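Local coordinates for transcriptional regulator I2 (Pseudomonas fluorescens A506, PDB 4MO7), which acts as a Crohn's disease-associated superantigen and, as a TetR-family protein, probably binds DNA to regulate transcription, at residues L35-H40 against R53-A58; G180-T185 against E202-M207. All blocks are in the same frame, centred on the assembly; numbering follows the deposited sequence. Where two conformers were deposited one is given.

Contact 1 (L35-H40 against R53-A58). With MG (magnesium ion), chain B.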
loop_
_atom_site.group_PDB
_atom_site.type_symbol
_atom_site.label_atom_id
_atom_site.label_comp_id
_atom_site.label_asym_id
_atom_site.label_seq_id
_atom_site.Cartn_x
_atom_site.Cartn_y
_atom_site.Cartn_z
ATOM N N LEU A 35 -7.832 29.389 4.753
ATOM C CA LEU A 35 -7.756 27.951 4.500
ATOM C C LEU A 35 -6.861 27.668 3.307
ATOM O O LEU A 35 -6.004 26.803 3.374
ATOM C CB LEU A 35 -9.125 27.344 4.175
ATOM C CG LEU A 35 -10.005 26.992 5.350
ATOM C CD1 LEU A 35 -11.119 26.071 4.888
ATOM C CD2 LEU A 35 -9.116 26.358 6.402
ATOM N N GLN A 36 -7.113 28.356 2.195
ATOM C CA GLN A 36 -6.359 28.065 0.972
ATOM C C GLN A 36 -4.910 28.422 1.145
ATOM O O GLN A 36 -4.038 27.723 0.618
ATOM C CB GLN A 36 -6.897 28.898 -0.178
ATOM C CG GLN A 36 -8.349 28.589 -0.513
ATOM C CD GLN A 36 -8.440 27.894 -1.835
ATOM O OE1 GLN A 36 -8.645 26.683 -1.885
ATOM N NE2 GLN A 36 -8.250 28.649 -2.927
ATOM N N THR A 37 -4.631 29.513 1.857
ATOM C CA THR A 37 -3.214 29.877 2.067
ATOM C C THR A 37 -2.535 28.945 3.081
ATOM O O THR A 37 -1.390 28.570 2.886
ATOM C CB THR A 37 -3.052 31.352 2.539
ATOM O OG1 THR A 37 -3.676 32.199 1.573
ATOM C CG2 THR A 37 -1.568 31.718 2.656
ATOM N N ALA A 38 -3.250 28.570 4.155
ATOM C CA ALA A 38 -2.718 27.593 5.124
ATOM C C ALA A 38 -2.360 26.289 4.431
ATOM O O ALA A 38 -1.357 25.642 4.746
ATOM C CB ALA A 38 -3.784 27.317 6.211
ATOM N N ALA A 39 -3.192 25.865 3.481
ATOM C CA ALA A 39 -2.861 24.622 2.770
ATOM C C ALA A 39 -1.477 24.651 2.175
ATOM O O ALA A 39 -0.732 23.699 2.305
ATOM C CB ALA A 39 -3.888 24.301 1.697
ATOM N N HIS A 40 -1.093 25.775 1.572
ATOM C CA HIS A 40 0.269 25.865 1.041
ATOM C C HIS A 40 1.353 25.889 2.088
ATOM O O HIS A 40 2.371 25.170 1.925
ATOM C CB HIS A 40 0.399 27.102 0.174
ATOM C CG HIS A 40 -0.327 26.958 -1.098
ATOM N ND1 HIS A 40 0.199 26.282 -2.185
ATOM C CD2 HIS A 40 -1.563 27.353 -1.454
ATOM C CE1 HIS A 40 -0.689 26.269 -3.154
ATOM N NE2 HIS A 40 -1.761 26.913 -2.734
ATOM N N ARG A 53 2.214 32.979 13.453
ATOM C CA ARG A 53 2.759 34.217 12.910
ATOM C C ARG A 53 2.865 34.103 11.384
ATOM O O ARG A 53 2.347 34.967 10.658
ATOM C CB ARG A 53 4.114 34.548 13.540
ATOM C CG ARG A 53 4.750 35.795 12.943
ATOM C CD ARG A 53 5.838 36.363 13.836
ATOM N NE ARG A 53 6.342 37.638 13.334
ATOM C CZ ARG A 53 5.906 38.826 13.742
ATOM N NH1 ARG A 53 4.955 38.907 14.666
ATOM N NH2 ARG A 53 6.424 39.936 13.232
ATOM N N ASP A 54 3.505 33.021 10.922
ATOM C CA ASP A 54 3.580 32.671 9.498
ATOM C C ASP A 54 2.235 32.782 8.760
ATOM O O ASP A 54 2.170 33.391 7.693
ATOM C CB ASP A 54 4.169 31.262 9.338
ATOM C CG ASP A 54 5.617 31.187 9.751
ATOM O OD1 ASP A 54 6.272 32.251 9.770
ATOM O OD2 ASP A 54 6.110 30.067 10.027
ATOM N N LEU A 55 1.161 32.209 9.304
ATOM C CA LEU A 55 -0.118 32.252 8.603
ATOM C C LEU A 55 -0.663 33.672 8.537
ATOM O O LEU A 55 -1.267 34.063 7.545
ATOM C CB LEU A 55 -1.145 31.306 9.244
ATOM C CG LEU A 55 -2.440 31.039 8.482
ATOM C CD1 LEU A 55 -2.163 30.786 7.012
ATOM C CD2 LEU A 55 -3.140 29.849 9.097
ATOM N N ALA A 56 -0.428 34.454 9.585
ATOM C CA ALA A 56 -1.005 35.775 9.659
ATOM C C ALA A 56 -0.266 36.661 8.670
ATOM O O ALA A 56 -0.889 37.454 7.959
ATOM C CB ALA A 56 -0.903 36.319 11.083
ATOM N N SER A 57 1.052 36.521 8.595
ATOM C CA SER A 57 1.830 37.334 7.660
ATOM C C SER A 57 1.466 37.004 6.193
ATOM O O SER A 57 1.258 37.898 5.376
ATOM C CB SER A 57 3.307 37.133 7.894
ATOM O OG SER A 57 4.043 37.432 6.719
ATOM N N ALA A 58 1.398 35.716 5.865
ATOM C CA ALA A 58 0.907 35.269 4.552
ATOM C C ALA A 58 -0.497 35.763 4.109
ATOM O O ALA A 58 -0.726 35.946 2.892
ATOM C CB ALA A 58 0.973 33.762 4.478
HETATM MG MG MG B . -3.567 27.538 -3.917
#

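Contact 2 (G180-T185 against E202-M207)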
loop_
_atom_site.group_PDB
_atom_site.type_symbol
_atom_site.label_atom_id
_atom_site.label_comp_id
_atom_site.label_asym_id
_atom_site.label_seq_id
_atom_site.Cartn_x
_atom_site.Cartn_y
_atom_site.Cartn_z
ATOM N N GLY A 180 -6.161 -0.757 -2.383
ATOM C CA GLY A 180 -4.737 -1.086 -2.296
ATOM C C GLY A 180 -4.062 -1.050 -3.657
ATOM O O GLY A 180 -2.888 -0.614 -3.791
ATOM N N ALA A 181 -4.764 -1.537 -4.675
ATOM C CA ALA A 181 -4.150 -1.588 -6.020
ATOM C C ALA A 181 -3.908 -0.199 -6.542
ATOM O O ALA A 181 -2.878 0.055 -7.168
ATOM C CB ALA A 181 -5.077 -2.387 -7.002
ATOM N N LEU A 182 -4.865 0.708 -6.327
ATOM C CA LEU A 182 -4.701 2.099 -6.828
ATOM C C LEU A 182 -3.676 2.875 -6.010
ATOM O O LEU A 182 -2.837 3.607 -6.588
ATOM C CB LEU A 182 -6.067 2.860 -6.830
ATOM C CG LEU A 182 -7.117 2.225 -7.759
ATOM C CD1 LEU A 182 -8.381 3.100 -7.935
ATOM C CD2 LEU A 182 -6.573 2.002 -9.213
ATOM N N SER A 183 -3.709 2.704 -4.687
ATOM C CA SER A 183 -2.789 3.453 -3.817
ATOM C C SER A 183 -1.328 3.111 -4.138
ATOM O O SER A 183 -0.440 3.971 -4.151
ATOM C CB SER A 183 -3.079 3.133 -2.355
ATOM O OG SER A 183 -2.202 3.882 -1.552
ATOM N N TRP A 184 -1.104 1.844 -4.426
ATOM C CA TRP A 184 0.253 1.328 -4.654
ATOM C C TRP A 184 0.884 1.888 -5.916
ATOM O O TRP A 184 2.122 1.765 -6.083
ATOM C CB TRP A 184 0.183 -0.202 -4.773
ATOM C CG TRP A 184 1.471 -0.934 -4.870
ATOM C CD1 TRP A 184 2.013 -1.563 -6.024
ATOM C CD2 TRP A 184 2.441 -1.132 -3.833
ATOM N NE1 TRP A 184 3.234 -2.131 -5.708
ATOM C CE2 TRP A 184 3.505 -1.897 -4.383
ATOM C CE3 TRP A 184 2.488 -0.801 -2.475
ATOM C CZ2 TRP A 184 4.602 -2.300 -3.614
ATOM C CZ3 TRP A 184 3.597 -1.176 -1.725
ATOM C CH2 TRP A 184 4.636 -1.923 -2.299
ATOM N N THR A 185 0.070 2.479 -6.788
ATOM C CA THR A 185 0.562 3.002 -8.071
ATOM C C THR A 185 1.602 4.119 -7.828
ATOM O O THR A 185 2.419 4.374 -8.710
ATOM C CB THR A 185 -0.493 3.465 -9.085
ATOM O OG1 THR A 185 -1.237 4.544 -8.573
ATOM C CG2 THR A 185 -1.479 2.364 -9.448
ATOM N N GLU A 202 -7.850 2.673 -17.276
ATOM C CA GLU A 202 -8.398 1.639 -18.148
ATOM C C GLU A 202 -7.933 0.243 -17.787
ATOM O O GLU A 202 -8.737 -0.687 -17.815
ATOM C CB GLU A 202 -8.018 1.967 -19.631
ATOM C CG GLU A 202 -8.766 3.269 -20.095
ATOM C CD GLU A 202 -8.530 3.654 -21.564
ATOM O OE1 GLU A 202 -7.602 3.117 -22.204
ATOM O OE2 GLU A 202 -9.285 4.509 -22.075
ATOM N N GLU A 203 -6.668 0.098 -17.430
ATOM C CA GLU A 203 -6.138 -1.204 -17.028
ATOM C C GLU A 203 -6.790 -1.585 -15.717
ATOM O O GLU A 203 -7.165 -2.735 -15.563
ATOM C CB GLU A 203 -4.627 -1.196 -16.862
ATOM C CG GLU A 203 -3.850 -1.204 -18.128
ATOM C CD GLU A 203 -3.943 -2.547 -18.880
ATOM O OE1 GLU A 203 -4.040 -3.642 -18.233
ATOM O OE2 GLU A 203 -3.900 -2.468 -20.133
ATOM N N ALA A 204 -6.977 -0.631 -14.793
ATOM C CA ALA A 204 -7.697 -0.973 -13.542
ATOM C C ALA A 204 -9.120 -1.441 -13.766
ATOM O O ALA A 204 -9.586 -2.352 -13.098
ATOM C CB ALA A 204 -7.693 0.198 -12.485
ATOM N N LEU A 205 -9.782 -0.852 -14.755
ATOM C CA LEU A 205 -11.137 -1.234 -15.087
ATOM C C LEU A 205 -11.164 -2.653 -15.629
ATOM O O LEU A 205 -12.097 -3.373 -15.359
ATOM C CB LEU A 205 -11.685 -0.285 -16.176
ATOM C CG LEU A 205 -13.156 -0.474 -16.493
ATOM C CD1 LEU A 205 -14.004 0.067 -15.319
ATOM C CD2 LEU A 205 -13.469 0.327 -17.756
ATOM N N LEU A 206 -10.144 -3.012 -16.411
ATOM C CA LEU A 206 -10.055 -4.377 -17.011
ATOM C C LEU A 206 -9.884 -5.383 -15.922
ATOM O O LEU A 206 -10.431 -6.485 -15.966
ATOM C CB LEU A 206 -8.882 -4.482 -17.966
ATOM C CG LEU A 206 -8.980 -3.863 -19.357
ATOM C CD1 LEU A 206 -7.626 -3.896 -19.974
ATOM C CD2 LEU A 206 -9.929 -4.629 -20.228
ATOM N N MET A 207 -9.124 -5.014 -14.909
ATOM C CA MET A 207 -9.022 -5.944 -13.796
ATOM C C MET A 207 -10.326 -6.112 -13.017
ATOM O O MET A 207 -10.745 -7.234 -12.750
ATOM C CB MET A 207 -7.909 -5.560 -12.834
ATOM C CG MET A 207 -7.871 -6.514 -11.679
ATOM S SD MET A 207 -6.521 -6.074 -10.607
ATOM C CE MET A 207 -7.213 -4.622 -9.787
#

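Contact 1 (L35-H40 against R53-A58)
Thr37 OG1 hydrogen-bonds to the carbonyl O of Lys33, one turn earlier in its own helix, while the methyl of the same side chain meets Ala58. The two branches of the threonine are therefore divided between two tasks. CG2 stands anti to the backbone N, with OG1 beside that N (chi1 -56°). This leaves the methyl on the side of residues 53-58, where Thr37 CG2 comes to 3.7 Å from Ala58 CB. The pair is a methyl-to-methyl touch at the more open end of the contact.

Leu55 fills the more buried end. Its CG is anti to the backbone N (chi1 -169°), which carries the branched end over to Ala38. Both methyls are used. Leu55 CD2 lies 3.9 Å from Ala38 CB. The other methyl, Leu55 CD1, rests on the main chain, 3.8 Å from both Ala38 CA and Ala38 N. No hydrogen bond joins the two segments, so the contact is purely apolar packing.

His40 faces another way. Its NE2 binds a magnesium ion at 2.2 Å, on the side of the helix remote from residues 53-58, and its side chain also touches Glu123. Asp54 OD2 forms a salt bridge with Lys45, at the C-terminal end of helix 30-45, and so ties the two helices outside the apolar patch.

The segment axes are 10.0 Å apart and run at 125° to each other. Helix 30-45 thus packs across helix 52-59 in the TetR-type helix-turn-helix domain. Ile76 of helix 73-97 touches both Ala38 and Leu55. Leu34 and Leu41 of helix 30-45 also touch Leu55, Leu41 touches Ala58 too, and Ile66 covers Leu55 from the loop that follows.

Contact 2 (G180-T185 against E202-M207)
A methyl of Leu182 meets the methyl of Ala204, and Ala181 and Met207 form a second pair beside them. The two pairs differ in reach. Leu182 CG lies anti to the carbonyl carbon and beside the backbone N (chi1 -62°). Its branched end then comes nearer to residues 202-207 than the start of the side chain would suggest. One branch makes the touch, with Leu182 CD2 at 3.9 Å from Ala204 CB. It sits roughly in line with the Ala204 CA-CB bond, which points toward residues 180-185.

In the second pair the long side chain comes from the other helix. Met207 runs out extended through its first two torsions and then bends at chi3 (76°). The bend brings its terminal methyl end-on to that of Ala181, almost on the extension of the Ala181 CA-CB bond, with Met207 CE 4.2 Å from Ala181 CB. Each helix therefore gives one long side chain and one alanine. The backbones stay well separated: Leu182 CA and Ala204 CA are 8.0 Å apart.

Polar bonding runs within residues 180-185 instead. Thr185 OG1 donates to Leu182 O at 2.7 Å, in the plane of the carbonyl and with a C=O...O angle of 159°. The same oxygen also accepts from Thr185 N, so two donors of one residue hold it.

Leu114 and Ile117 of helix 114-117 pack on Leu182. Phe177 of the second subunit packs on Ala204, and Glu203 OE1 accepts a hydrogen bond from Asp170 N of the second subunit, consistent with the C-terminal dimer interface of TetR proteins. All four touching residues are buried and apolar. With no hydrogen bond between the segments, shape and the exclusion of water probably hold this contact together.

Contacts 1 and 2 share no helix and do not touch. Their centres are 36 Å apart, on opposite sides of the chain's centre, and their nearest atoms are about 20 Å apart. Contact 1 lies in the TetR-type helix-turn-helix region, which probably binds DNA, and is only partly buried. Contact 2 is wholly buried in the C-terminal region, with the second subunit close by; no other chain touches contact 1. Both join pairs of helices by aliphatic packing with no hydrogen bond across. Contact 1 nevertheless buries more surface, 152 Å² against 96 Å². Segment 35-40 carries a magnesium-binding histidine, whereas one polar bond beside contact 2, from Glu203, reaches the partner subunit.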